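Local coordinates for protein lipase (Rhizopus chinensis, PDB 6A0W) that probably hydrolyses the ester bonds of fats and oils as a class 3 lipase, with substrate affinity regulated by its N-terminal polypeptide segment, at residues T53-R57 with F107-F113; V59-W65 with L79-T84; L197-G203 with I221-T226; A213-D217 with L244-V248. All coordinates share one frame; numbering follows the deposited sequence.

Contact 1 (T53-R57 with F107-F113)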
loop_
_atom_site.group_PDB
_atom_site.type_symbol
_atom_site.label_atom_id
_atom_site.label_comp_id
_atom_site.label_asym_id
_atom_site.label_seq_id
_atom_site.Cartn_x
_atom_site.Cartn_y
_atom_site.Cartn_z
ATOM N N THR A 53 -8.816 -7.568 3.215
ATOM C CA THR A 53 -10.179 -7.567 3.715
ATOM C C THR A 53 -10.967 -6.361 3.189
ATOM O O THR A 53 -12.188 -6.374 3.195
ATOM C CB THR A 53 -10.242 -7.524 5.249
ATOM O OG1 THR A 53 -9.641 -6.314 5.734
ATOM C CG2 THR A 53 -9.540 -8.745 5.842
ATOM N N ALA A 54 -10.283 -5.347 2.679
ATOM C CA ALA A 54 -10.991 -4.156 2.272
ATOM C C ALA A 54 -11.843 -4.414 1.045
ATOM O O ALA A 54 -12.732 -3.614 0.723
ATOM C CB ALA A 54 -10.021 -3.037 1.997
ATOM N N TYR A 55 -11.503 -5.471 0.302
ATOM C CA TYR A 55 -12.247 -5.806 -0.905
ATOM C C TYR A 55 -13.440 -6.670 -0.602
ATOM O O TYR A 55 -14.167 -7.033 -1.520
ATOM C CB TYR A 55 -11.352 -6.485 -1.921
ATOM C CG TYR A 55 -10.237 -5.639 -2.435
ATOM C CD1 TYR A 55 -10.433 -4.782 -3.518
ATOM C CD2 TYR A 55 -8.962 -5.725 -1.901
ATOM C CE1 TYR A 55 -9.420 -3.978 -4.009
ATOM C CE2 TYR A 55 -7.910 -4.980 -2.454
ATOM C CZ TYR A 55 -8.146 -4.103 -3.486
ATOM O OH TYR A 55 -7.141 -3.300 -3.953
ATOM N N CYS A 56 -13.606 -7.076 0.653
ATOM C CA CYS A 56 -14.777 -7.829 1.044
ATOM C C CYS A 56 -16.001 -6.903 1.274
ATOM O O CYS A 56 -15.993 -6.061 2.171
ATOM C CB CYS A 56 -14.471 -8.621 2.320
ATOM S SG CYS A 56 -13.047 -9.735 2.235
ATOM N N ARG A 57 -17.101 -7.169 0.572
ATOM C CA ARG A 57 -18.299 -6.356 0.701
ATOM C C ARG A 57 -18.902 -6.517 2.087
ATOM O O ARG A 57 -19.591 -5.622 2.563
ATOM C CB ARG A 57 -19.366 -6.709 -0.339
ATOM C CG ARG A 57 -18.941 -6.780 -1.800
ATOM C CD ARG A 57 -18.665 -5.443 -2.453
ATOM N NE ARG A 57 -19.745 -4.460 -2.389
ATOM C CZ ARG A 57 -19.559 -3.164 -2.645
ATOM N NH1 ARG A 57 -18.360 -2.719 -3.029
ATOM N NH2 ARG A 57 -20.551 -2.290 -2.481
ATOM N N PHE A 107 -7.268 0.982 3.508
ATOM C CA PHE A 107 -7.923 1.577 2.321
ATOM C C PHE A 107 -7.830 0.667 1.095
ATOM O O PHE A 107 -6.991 -0.210 1.008
ATOM C CB PHE A 107 -7.233 2.873 1.899
ATOM C CG PHE A 107 -7.153 3.951 2.944
ATOM C CD1 PHE A 107 -6.089 4.010 3.824
ATOM C CD2 PHE A 107 -8.133 4.916 3.037
ATOM C CE1 PHE A 107 -6.007 5.011 4.773
ATOM C CE2 PHE A 107 -8.052 5.911 3.989
ATOM C CZ PHE A 107 -6.987 5.958 4.850
ATOM N N ARG A 108 -9.005 0.778 0.130
ATOM C CA ARG A 108 -8.710 0.354 -1.251
ATOM C C ARG A 108 -9.162 1.453 -2.205
ATOM O O ARG A 108 -10.073 2.190 -1.862
ATOM C CB ARG A 108 -9.400 -0.971 -1.583
ATOM C CG ARG A 108 -10.918 -0.895 -1.586
ATOM C CD ARG A 108 -11.606 -2.221 -1.868
ATOM N NE ARG A 108 -13.061 -2.091 -1.883
ATOM C CZ ARG A 108 -13.768 -1.775 -2.958
ATOM N NH1 ARG A 108 -13.159 -1.557 -4.116
ATOM N NH2 ARG A 108 -15.089 -1.679 -2.881
ATOM N N GLY A 109 -8.862 1.216 -3.391
ATOM C CA GLY A 109 -9.436 1.952 -4.521
ATOM C C GLY A 109 -10.299 0.998 -5.321
ATOM O O GLY A 109 -10.780 0.036 -4.759
ATOM N N THR A 110 -10.445 1.231 -6.591
ATOM C CA THR A 110 -11.288 0.369 -7.441
ATOM C C THR A 110 -10.685 -1.027 -7.596
ATOM O O THR A 110 -9.484 -1.137 -7.681
ATOM C CB THR A 110 -11.431 0.988 -8.831
ATOM O OG1 THR A 110 -12.138 0.058 -9.632
ATOM C CG2 THR A 110 -10.107 1.319 -9.474
ATOM N N ASN A 111 -11.537 -2.023 -7.645
ATOM C CA ASN A 111 -11.155 -3.407 -7.920
ATOM C C ASN A 111 -11.141 -3.649 -9.420
ATOM O O ASN A 111 -10.907 -4.766 -9.843
ATOM C CB ASN A 111 -12.097 -4.420 -7.246
ATOM C CG ASN A 111 -13.593 -4.120 -7.443
ATOM O OD1 ASN A 111 -14.017 -2.955 -7.656
ATOM N ND2 ASN A 111 -14.419 -5.140 -7.150
ATOM N N SER A 112 -11.384 -2.608 -10.219
ATOM C CA SER A 112 -11.198 -2.727 -11.658
ATOM C C SER A 112 -9.747 -2.442 -12.079
ATOM O O SER A 112 -9.465 -1.442 -12.714
ATOM C CB SER A 112 -12.177 -1.846 -12.416
ATOM O OG SER A 112 -12.210 -2.223 -13.792
ATOM N N PHE A 113 -8.837 -3.364 -11.761
ATOM C CA PHE A 113 -7.413 -3.060 -11.750
ATOM C C PHE A 113 -6.876 -2.748 -13.133
ATOM O O PHE A 113 -6.129 -1.787 -13.344
ATOM C CB PHE A 113 -6.617 -4.243 -11.149
ATOM C CG PHE A 113 -6.976 -4.539 -9.735
ATOM C CD1 PHE A 113 -6.655 -3.636 -8.740
ATOM C CD2 PHE A 113 -7.675 -5.680 -9.403
ATOM C CE1 PHE A 113 -6.972 -3.881 -7.429
ATOM C CE2 PHE A 113 -8.049 -5.923 -8.096
ATOM C CZ PHE A 113 -7.684 -5.028 -7.091
HETATM O O HOH W 1 -15.295 -3.616 -0.304
HETATM O O HOH W 2 -7.133 -0.663 -4.309
#

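Contact 2 (V59-W65 with L79-T84)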
loop_
_atom_site.group_PDB
_atom_site.type_symbol
_atom_site.label_atom_id
_atom_site.label_comp_id
_atom_site.label_asym_id
_atom_site.label_seq_id
_atom_site.Cartn_x
_atom_site.Cartn_y
_atom_site.Cartn_z
ATOM N N VAL A 59 -17.251 -6.465 4.712
ATOM C CA VAL A 59 -16.525 -5.512 5.561
ATOM C C VAL A 59 -16.929 -4.091 5.200
ATOM O O VAL A 59 -17.370 -3.331 6.059
ATOM C CB VAL A 59 -15.002 -5.655 5.405
ATOM C CG1 VAL A 59 -14.294 -4.596 6.232
ATOM C CG2 VAL A 59 -14.550 -7.044 5.862
ATOM N N VAL A 60 -16.789 -3.732 3.925
ATOM C CA VAL A 60 -17.269 -2.460 3.447
ATOM C C VAL A 60 -18.077 -2.740 2.216
ATOM O O VAL A 60 -17.512 -3.247 1.252
ATOM C CB VAL A 60 -16.141 -1.494 3.054
ATOM C CG1 VAL A 60 -16.695 -0.096 2.823
ATOM C CG2 VAL A 60 -15.092 -1.437 4.128
ATOM N N PRO A 61 -19.376 -2.427 2.239
ATOM C CA PRO A 61 -20.020 -1.618 3.303
ATOM C C PRO A 61 -20.799 -2.443 4.346
ATOM O O PRO A 61 -21.464 -1.880 5.203
ATOM C CB PRO A 61 -20.975 -0.711 2.516
ATOM C CG PRO A 61 -21.333 -1.513 1.307
ATOM C CD PRO A 61 -20.128 -2.366 0.969
ATOM N N GLY A 62 -20.621 -3.759 4.354
ATOM C CA GLY A 62 -21.372 -4.615 5.264
ATOM C C GLY A 62 -21.135 -4.314 6.735
ATOM O O GLY A 62 -21.954 -4.665 7.602
ATOM N N THR A 63 -19.958 -3.791 7.047
ATOM C CA THR A 63 -19.629 -3.398 8.410
ATOM C C THR A 63 -19.635 -4.550 9.368
ATOM O O THR A 63 -19.964 -4.387 10.542
ATOM C CB THR A 63 -20.602 -2.334 8.954
ATOM O OG1 THR A 63 -20.737 -1.291 7.977
ATOM C CG2 THR A 63 -20.047 -1.709 10.228
ATOM N N LYS A 64 -19.183 -5.704 8.896
ATOM C CA LYS A 64 -18.942 -6.833 9.775
ATOM C C LYS A 64 -17.488 -7.273 9.649
ATOM O O LYS A 64 -16.844 -7.023 8.627
ATOM C CB LYS A 64 -19.894 -7.978 9.396
ATOM C CG LYS A 64 -21.389 -7.635 9.498
ATOM C CD LYS A 64 -22.295 -8.867 9.417
ATOM C CE LYS A 64 -22.051 -9.737 8.184
ATOM N NZ LYS A 64 -22.331 -8.999 6.919
ATOM N N TRP A 65 -16.973 -7.914 10.690
ATOM C CA TRP A 65 -15.614 -8.430 10.660
ATOM C C TRP A 65 -15.653 -9.950 10.837
ATOM O O TRP A 65 -15.216 -10.453 11.851
ATOM C CB TRP A 65 -14.754 -7.766 11.741
ATOM C CG TRP A 65 -13.272 -8.046 11.614
ATOM C CD1 TRP A 65 -12.501 -8.810 12.444
ATOM C CD2 TRP A 65 -12.389 -7.539 10.608
ATOM N NE1 TRP A 65 -11.176 -8.804 12.017
ATOM C CE2 TRP A 65 -11.106 -8.069 10.861
ATOM C CE3 TRP A 65 -12.552 -6.644 9.555
ATOM C CZ2 TRP A 65 -10.022 -7.741 10.103
ATOM C CZ3 TRP A 65 -11.461 -6.318 8.791
ATOM C CH2 TRP A 65 -10.227 -6.913 9.024
ATOM N N LEU A 79 -14.545 -3.505 14.189
ATOM C CA LEU A 79 -14.684 -2.443 13.218
ATOM C C LEU A 79 -15.182 -1.208 13.953
ATOM O O LEU A 79 -16.184 -1.266 14.624
ATOM C CB LEU A 79 -15.713 -2.812 12.158
ATOM C CG LEU A 79 -15.113 -3.523 10.955
ATOM C CD1 LEU A 79 -16.284 -4.005 10.099
ATOM C CD2 LEU A 79 -14.149 -2.620 10.173
ATOM N N ILE A 80 -14.511 -0.089 13.769
ATOM C CA ILE A 80 -14.921 1.156 14.402
ATOM C C ILE A 80 -15.699 1.985 13.405
ATOM O O ILE A 80 -16.722 2.533 13.751
ATOM C CB ILE A 80 -13.693 1.950 14.907
ATOM C CG1 ILE A 80 -12.806 1.056 15.776
ATOM C CG2 ILE A 80 -14.118 3.186 15.704
ATOM C CD1 ILE A 80 -13.539 0.383 16.918
ATOM N N LYS A 81 -15.330 1.933 12.129
ATOM C CA LYS A 81 -15.960 2.783 11.144
ATOM C C LYS A 81 -15.600 2.257 9.782
ATOM O O LYS A 81 -14.462 1.881 9.579
ATOM C CB LYS A 81 -15.384 4.195 11.278
ATOM C CG LYS A 81 -15.958 5.234 10.312
ATOM C CD LYS A 81 -17.120 5.946 10.975
ATOM C CE LYS A 81 -17.850 6.907 10.052
ATOM N NZ LYS A 81 -17.020 8.055 9.602
ATOM N N THR A 82 -16.525 2.330 8.831
ATOM C CA THR A 82 -16.216 2.111 7.408
ATOM C C THR A 82 -16.649 3.330 6.626
ATOM O O THR A 82 -17.380 4.136 7.163
ATOM C CB THR A 82 -16.928 0.872 6.845
ATOM O OG1 THR A 82 -18.323 1.108 6.803
ATOM C CG2 THR A 82 -16.689 -0.344 7.741
ATOM N N PHE A 83 -16.072 3.534 5.451
ATOM C CA PHE A 83 -16.354 4.710 4.623
ATOM C C PHE A 83 -16.104 4.439 3.127
ATOM O O PHE A 83 -15.330 3.562 2.749
ATOM C CB PHE A 83 -15.510 5.908 5.059
ATOM C CG PHE A 83 -14.051 5.608 5.194
ATOM C CD1 PHE A 83 -13.544 5.096 6.378
ATOM C CD2 PHE A 83 -13.192 5.811 4.134
ATOM C CE1 PHE A 83 -12.199 4.777 6.495
ATOM C CE2 PHE A 83 -11.844 5.515 4.252
ATOM C CZ PHE A 83 -11.354 5.003 5.433
ATOM N N THR A 84 -16.742 5.223 2.276
ATOM C CA THR A 84 -16.698 5.013 0.858
ATOM C C THR A 84 -16.803 6.370 0.213
ATOM O O THR A 84 -17.594 7.180 0.656
ATOM C CB THR A 84 -17.897 4.166 0.399
ATOM O OG1 THR A 84 -17.810 2.864 0.983
ATOM C CG2 THR A 84 -17.896 3.997 -1.135
#

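Contact 3 (L197-G203 with I221-T226)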
loop_
_atom_site.group_PDB
_atom_site.type_symbol
_atom_site.label_atom_id
_atom_site.label_comp_id
_atom_site.label_asym_id
_atom_site.label_seq_id
_atom_site.Cartn_x
_atom_site.Cartn_y
_atom_site.Cartn_z
ATOM N N LEU A 197 3.684 4.737 14.658
ATOM C CA LEU A 197 2.974 4.790 13.402
ATOM C C LEU A 197 3.831 4.145 12.319
ATOM O O LEU A 197 5.010 4.471 12.182
ATOM C CB LEU A 197 2.693 6.240 13.010
ATOM C CG LEU A 197 2.116 6.521 11.640
ATOM C CD1 LEU A 197 0.727 5.896 11.546
ATOM C CD2 LEU A 197 2.020 8.012 11.398
ATOM N N SER A 198 3.173 3.398 11.440
ATOM C CA SER A 198 3.857 2.618 10.405
ATOM C C SER A 198 2.893 2.476 9.225
ATOM O O SER A 198 1.692 2.367 9.427
ATOM C CB SER A 198 4.176 1.189 10.979
ATOM O OG SER A 198 5.504 1.193 11.405
ATOM N N ILE A 199 3.439 2.337 8.022
ATOM C CA ILE A 199 2.677 2.231 6.805
ATOM C C ILE A 199 3.130 0.953 6.080
ATOM O O ILE A 199 4.327 0.739 5.861
ATOM C CB ILE A 199 2.945 3.408 5.868
ATOM C CG1 ILE A 199 2.671 4.771 6.573
ATOM C CG2 ILE A 199 2.016 3.326 4.668
ATOM C CD1 ILE A 199 3.272 5.972 5.847
ATOM N N TYR A 200 2.172 0.112 5.726
ATOM C CA TYR A 200 2.465 -1.102 4.956
ATOM C C TYR A 200 1.594 -1.168 3.743
ATOM O O TYR A 200 0.355 -1.086 3.840
ATOM C CB TYR A 200 2.187 -2.361 5.791
ATOM C CG TYR A 200 3.186 -2.576 6.911
ATOM C CD1 TYR A 200 3.014 -1.939 8.137
ATOM C CD2 TYR A 200 4.207 -3.538 6.801
ATOM C CE1 TYR A 200 3.943 -2.073 9.149
ATOM C CE2 TYR A 200 5.095 -3.744 7.850
ATOM C CZ TYR A 200 4.944 -3.036 9.026
ATOM O OH TYR A 200 5.770 -3.218 10.101
ATOM N N THR A 201 2.228 -1.503 2.630
ATOM C CA THR A 201 1.504 -1.634 1.385
ATOM C C THR A 201 1.925 -2.898 0.581
ATOM O O THR A 201 3.068 -3.384 0.705
ATOM C CB THR A 201 1.693 -0.392 0.478
ATOM O OG1 THR A 201 3.051 -0.269 0.062
ATOM C CG2 THR A 201 1.239 0.903 1.165
ATOM N N VAL A 202 1.023 -3.310 -0.313
ATOM C CA VAL A 202 1.232 -4.380 -1.288
ATOM C C VAL A 202 0.776 -3.871 -2.641
ATOM O O VAL A 202 -0.332 -3.327 -2.751
ATOM C CB VAL A 202 0.531 -5.710 -0.891
ATOM C CG1 VAL A 202 1.323 -6.390 0.224
ATOM C CG2 VAL A 202 -0.903 -5.495 -0.432
ATOM N N GLY A 203 1.672 -3.908 -3.627
ATOM C CA GLY A 203 1.368 -3.422 -4.974
ATOM C C GLY A 203 1.049 -1.922 -5.081
ATOM O O GLY A 203 0.318 -1.482 -5.973
ATOM N N ILE A 221 8.802 7.929 9.414
ATOM C CA ILE A 221 7.694 6.958 9.513
ATOM C C ILE A 221 8.012 5.733 8.626
ATOM O O ILE A 221 8.171 5.881 7.410
ATOM C CB ILE A 221 6.348 7.532 9.015
ATOM C CG1 ILE A 221 5.954 8.760 9.857
ATOM C CG2 ILE A 221 5.228 6.467 9.109
ATOM C CD1 ILE A 221 5.773 8.514 11.343
ATOM N N PRO A 222 8.069 4.533 9.214
ATOM C CA PRO A 222 8.396 3.351 8.409
ATOM C C PRO A 222 7.340 3.112 7.329
ATOM O O PRO A 222 6.154 3.164 7.599
ATOM C CB PRO A 222 8.374 2.220 9.453
ATOM C CG PRO A 222 8.757 2.915 10.727
ATOM C CD PRO A 222 7.920 4.168 10.640
ATOM N N PHE A 223 7.776 3.122 6.084
ATOM C CA PHE A 223 6.918 2.877 4.952
ATOM C C PHE A 223 7.410 1.620 4.224
ATOM O O PHE A 223 8.445 1.644 3.573
ATOM C CB PHE A 223 7.003 4.094 4.032
ATOM C CG PHE A 223 6.248 3.963 2.730
ATOM C CD1 PHE A 223 5.076 3.241 2.656
ATOM C CD2 PHE A 223 6.693 4.603 1.593
ATOM C CE1 PHE A 223 4.395 3.145 1.469
ATOM C CE2 PHE A 223 6.079 4.406 0.369
ATOM C CZ PHE A 223 4.876 3.757 0.332
ATOM N N HIS A 224 6.609 0.563 4.263
ATOM C CA HIS A 224 7.004 -0.723 3.695
ATOM C C HIS A 224 6.270 -0.943 2.386
ATOM O O HIS A 224 5.043 -0.832 2.337
ATOM C CB HIS A 224 6.620 -1.840 4.663
ATOM C CG HIS A 224 7.263 -1.730 5.995
ATOM N ND1 HIS A 224 8.436 -2.388 6.303
ATOM C CD2 HIS A 224 6.854 -1.121 7.134
ATOM C CE1 HIS A 224 8.750 -2.128 7.559
ATOM N NE2 HIS A 224 7.793 -1.389 8.092
ATOM N N ARG A 225 7.022 -1.132 1.302
ATOM C CA ARG A 225 6.421 -1.440 0.012
ATOM C C ARG A 225 6.736 -2.891 -0.383
ATOM O O ARG A 225 7.795 -3.171 -0.950
ATOM C CB ARG A 225 6.930 -0.506 -1.069
ATOM C CG ARG A 225 6.623 0.963 -0.814
ATOM C CD ARG A 225 6.948 1.824 -2.008
ATOM N NE ARG A 225 8.341 1.740 -2.393
ATOM C CZ ARG A 225 8.821 0.990 -3.380
ATOM N NH1 ARG A 225 8.000 0.244 -4.122
ATOM N NH2 ARG A 225 10.121 1.077 -3.689
ATOM N N THR A 226 5.768 -3.769 -0.178
ATOM C CA THR A 226 5.869 -5.140 -0.661
ATOM C C THR A 226 5.407 -5.253 -2.108
ATOM O O THR A 226 4.464 -4.573 -2.531
ATOM C CB THR A 226 5.119 -6.108 0.240
ATOM O OG1 THR A 226 5.668 -6.035 1.556
ATOM C CG2 THR A 226 5.223 -7.561 -0.318
HETATM O O HOH W 3 7.973 -0.758 10.705
HETATM O O HOH W 4 3.888 -1.783 -2.333
HETATM O O HOH W 5 4.134 -4.270 3.055
#

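Contact 4 (A213-D217 with L244-V248). With SO4 (sulfate ion), chain D.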
loop_
_atom_site.group_PDB
_atom_site.type_symbol
_atom_site.label_atom_id
_atom_site.label_comp_id
_atom_site.label_asym_id
_atom_site.label_seq_id
_atom_site.Cartn_x
_atom_site.Cartn_y
_atom_site.Cartn_z
ATOM N N ALA A 213 8.990 12.179 -2.198
ATOM C CA ALA A 213 9.689 10.974 -1.760
ATOM C C ALA A 213 10.763 11.302 -0.713
ATOM O O ALA A 213 10.810 10.659 0.341
ATOM C CB ALA A 213 10.301 10.266 -2.968
ATOM N N TYR A 214 11.518 12.378 -0.932
ATOM C CA TYR A 214 12.500 12.796 0.067
ATOM C C TYR A 214 11.833 13.215 1.350
ATOM O O TYR A 214 12.318 12.907 2.448
ATOM C CB TYR A 214 13.400 13.924 -0.448
ATOM C CG TYR A 214 14.050 13.622 -1.780
ATOM C CD1 TYR A 214 14.454 12.340 -2.111
ATOM C CD2 TYR A 214 14.324 14.645 -2.675
ATOM C CE1 TYR A 214 15.082 12.072 -3.331
ATOM C CE2 TYR A 214 14.953 14.402 -3.878
ATOM C CZ TYR A 214 15.294 13.107 -4.217
ATOM O OH TYR A 214 15.891 12.871 -5.434
ATOM N N TYR A 215 10.699 13.903 1.224
ATOM C CA TYR A 215 9.944 14.290 2.399
ATOM C C TYR A 215 9.492 13.055 3.190
ATOM O O TYR A 215 9.557 13.002 4.419
ATOM C CB TYR A 215 8.717 15.165 2.011
ATOM C CG TYR A 215 7.767 15.371 3.174
ATOM C CD1 TYR A 215 8.121 16.143 4.260
ATOM C CD2 TYR A 215 6.557 14.710 3.222
ATOM C CE1 TYR A 215 7.306 16.240 5.382
ATOM C CE2 TYR A 215 5.766 14.757 4.345
ATOM C CZ TYR A 215 6.112 15.542 5.407
ATOM O OH TYR A 215 5.253 15.621 6.488
ATOM N N VAL A 216 8.898 12.100 2.496
ATOM C CA VAL A 216 8.392 10.918 3.184
ATOM C C VAL A 216 9.521 10.245 3.990
ATOM O O VAL A 216 9.365 9.908 5.173
ATOM C CB VAL A 216 7.816 9.921 2.160
ATOM C CG1 VAL A 216 7.623 8.565 2.816
ATOM C CG2 VAL A 216 6.483 10.433 1.627
ATOM N N ASP A 217 10.659 10.097 3.342
ATOM C CA ASP A 217 11.868 9.531 3.986
ATOM C C ASP A 217 12.340 10.362 5.187
ATOM O O ASP A 217 12.658 9.809 6.228
ATOM C CB ASP A 217 12.991 9.416 2.939
ATOM C CG ASP A 217 12.825 8.228 2.032
ATOM O OD1 ASP A 217 11.969 7.353 2.341
ATOM O OD2 ASP A 217 13.557 8.161 1.005
ATOM N N LEU A 244 8.677 9.099 -7.982
ATOM C CA LEU A 244 9.743 8.360 -7.290
ATOM C C LEU A 244 9.214 7.698 -6.035
ATOM O O LEU A 244 8.459 8.323 -5.312
ATOM C CB LEU A 244 10.895 9.287 -6.921
ATOM C CG LEU A 244 12.177 8.635 -6.404
ATOM C CD1 LEU A 244 12.842 7.837 -7.517
ATOM C CD2 LEU A 244 13.113 9.742 -5.903
ATOM N N HIS A 245 9.501 6.398 -5.853
ATOM C CA HIS A 245 9.138 5.697 -4.609
ATOM C C HIS A 245 10.133 6.022 -3.469
ATOM O O HIS A 245 11.293 5.616 -3.519
ATOM C CB HIS A 245 9.198 4.172 -4.791
ATOM C CG HIS A 245 8.075 3.566 -5.574
ATOM N ND1 HIS A 245 6.768 3.555 -5.114
ATOM C CD2 HIS A 245 8.106 2.718 -6.628
ATOM C CE1 HIS A 245 6.031 2.804 -5.913
ATOM N NE2 HIS A 245 6.822 2.262 -6.826
ATOM N N PRO A 246 9.621 6.485 -2.338
ATOM C CA PRO A 246 10.275 6.302 -1.068
ATOM C C PRO A 246 9.913 4.965 -0.453
ATOM O O PRO A 246 9.164 4.202 -1.041
ATOM C CB PRO A 246 9.679 7.431 -0.242
ATOM C CG PRO A 246 8.275 7.489 -0.744
ATOM C CD PRO A 246 8.310 7.141 -2.185
ATOM N N GLY A 247 10.388 4.709 0.749
ATOM C CA GLY A 247 10.080 3.469 1.427
ATOM C C GLY A 247 11.063 2.357 1.071
ATOM O O GLY A 247 11.968 2.501 0.246
ATOM N N VAL A 248 10.934 1.285 1.817
ATOM C CA VAL A 248 11.792 0.131 1.712
ATOM C C VAL A 248 11.030 -1.007 0.994
ATOM O O VAL A 248 9.963 -1.475 1.446
ATOM C CB VAL A 248 12.185 -0.312 3.131
ATOM C CG1 VAL A 248 12.941 -1.651 3.076
ATOM C CG2 VAL A 248 12.993 0.796 3.826
HETATM S S SO4 D . 16.821 16.118 -6.998
HETATM O O1 SO4 D . 15.393 15.779 -7.213
HETATM O O2 SO4 D . 17.597 16.031 -8.265
HETATM O O3 SO4 D . 16.869 17.503 -6.478
HETATM O O4 SO4 D . 17.484 15.252 -5.992
#

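Contact 1 (T53-R57 with F107-F113)
Arg108 lies across the ring of Tyr55 where segment 53-57, with its type I turn from Thr53 to Cys56, packs on the end of strand 102-108 of the alpha/beta-hydrolase sheet. Arg108 CB stands above one face of the phenol, nearer its rim, in a CH-pi contact 4.1 Å from the Tyr55 centroid, and Arg108 CD comes within 3.3 Å of Tyr55 CD1. With CG lodged between the backbone N and the carbonyl carbon (chi1 65°) and the chain extended from there to NE, the arginine delivers NE to Ala54 O; this bond of 3.0 Å is weak, bent to 123° at the hydrogen. Water 1 donates to the same Ala54 O at 2.8 Å and weakly accepts from Arg108 NH2, while NH1 turns back to Gly109 O, again weakly. The guanidinium is therefore held by several imperfect bonds. Arg57 NH1 comes up to its edge, 3.4 Å from Arg108 NH2, a like-charged pair which a long, weak ion pair of Arg108 NH1 with Asp89 may partly offset.

At the far end of the tyrosine, Phe113 begins the helix that probably forms the lid, as in related fungal lipases. Its ring also touches Ser172 and His284 of the likely catalytic triad. Tyr55 OH meets the Phe113 edge, 3.5 Å from CE1, with the ring planes at 63°. The hydroxyl is fixed by a hydrogen bond with His171 ND1 and by water 2, which lies 2.7 Å from Tyr55 OH and accepts from Gly109 N.

Contact 2 (V59-W65 with L79-T84)
Val60 and Thr82 mark one close approach of the loop 59-65 to strand 79-84, their CA atoms 6.1 Å apart, and Trp65 and Leu79 mark another at 6.6 Å between CA atoms; no hydrogen bond joins the two backbones. Contact is made instead by methyl groups pressed against backbone and side chain. The Val60 side chain splits over the strand: with CG1 anti to its own N (chi1 -169°), that branch reaches along to Thr84 OG1 at 3.7 Å, and CG2 drops beside CB and CG2 of Thr82. The methyl of Thr82 in turn lies 3.5 Å from Val59 O.

Strand 78-85 is the outermost strand at this end of the mixed sheet. It pairs with strand 90-97, where a classic beta bulge sets both Ile80 and Lys81 opposite Ile94, and the loop passes over the side from which Leu79, Thr82 and Thr84 rise. Leu79 CD1 pushes into the bend of the loop, 3.4 Å from Lys64 O and 3.5 Å from Thr63 C, while its CG approaches Trp65 CE3; the indole NE1 bonds to Val74 O. The bend is braced from within, beginning at the cis peptide before Pro61: Thr63 N donates to Val59 O at 2.8 Å, and Thr63 OG1 to Pro61 O at 2.9 Å, from 51° above the carbonyl plane. Thr84 OG1 is hydrogen-bonded to Asn91 OD1.

Contact 3 (L197-G203 with I221-T226)
Similar first torsions in Tyr200 (chi1 -71°) and His224 (chi1 -60°), each putting CG anti to the carbonyl carbon, swing the two rings the same way, so that they lie side by side on the face of the sheet that the pairing of the two residues already gives them. The rings form an offset stack, planes 9° apart and centroids separated by 4.0 Å. His224 CD2 sits over the rim of the phenol, 3.2 Å from Tyr200 CE2, and Ile199 O lies at the edge of the imidazole. Water 3, in the imidazole plane 2.7 Å from His224 NE2, links the ring to Ser198 OG.

Beneath the stack the strands run parallel and in register, as neighbours in a beta-alpha-beta unit whose crossover is helix 210-218. Ile199 N donates to Pro222 O at 2.9 Å and His224 N to Ile199 O at 2.8 Å; Thr201 and Thr226 continue the pattern until Gly203 N reaches Thr226 O at 3.1 Å. On the other face, Ile199 CG2 packs 3.7 Å from Phe223 CD1, and Thr201 CG2 meets the edge of that phenyl ring. Helix 173-188 covers Ile199 and Phe223 here, whereas helix 38-53 lies against Tyr200, Val202 and Thr226. Leu197 CD2 touches Ile221 CD1 at 3.8 Å.

Contact 4 (A213-D217 with L244-V248)
The Tyr214 ring meets Leu244 through CE1, which lies 4.0 Å from Leu244 CD2; the leucine methyl approaches the ring obliquely. The side chain leaves the helix away from the loop, but its ring comes back far enough for CE1 to make this contact, and its hydroxyl donates to O4 of a sulfate ion at 2.9 Å. That anion, probably acquired from the crystallisation liquor, also lies close to CE2 and is bonded by Asn210 ND2. A second flat group, the carboxylate of Asp217, lies beside the Pro246 ring with OD1 3.5 Å from Pro246 CB. With CG anti to the carbonyl carbon (chi1 -78°), the aspartate brings OD1 into line with Gly247 N. The resulting bond is straight, 168° at the hydrogen, but long and weak at 3.5 Å.

Between these two groups the pyrrolidine of Pro246 is laid against the helix. Its CD rests 3.8 Å from Ala213 CB and its CG 3.8 Å from Val216 CG1, so that one proline spans residues almost a full helical turn apart. The small Ala213 side chain lets the loop come in closely: its CB also lies 3.6 Å from Leu244 O and touches the leucine side chain.

This is helix-to-loop packing on one side of the alpha/beta-hydrolase sheet. Helix 210-218 packs on both this loop and helix 173-188; Val216 touches Pro246 as well as Leu179 and Met183. The loop itself rests on strand 223-228, where Pro246 packs on Phe223 and Pro246 O accepts a hydrogen bond from Arg225 NE, and then leads directly into strand 248-252.

From the N terminus, helix 38-53 ends in the turn that opens contact 1, which closes only when strand 102-108 has been laid down. Contact 2 falls wholly within that span, shutting a shorter loop from 59-65 to the outermost strand 78-85. The two touch, for instance where Thr53 packs on Trp65 and Phe107 on Phe83. Contacts 3 and 4 follow later and cross: helix 210-218 is the connection between the strands of contact 3, and its own partner 244-248 comes after the second of them. Arg225 ties the two together, its backbone N probably hydrogen-bonded to Val248 O. Contacts 2 and 4 lie about 30 Å apart between centres, on opposite sides of the chain's centre.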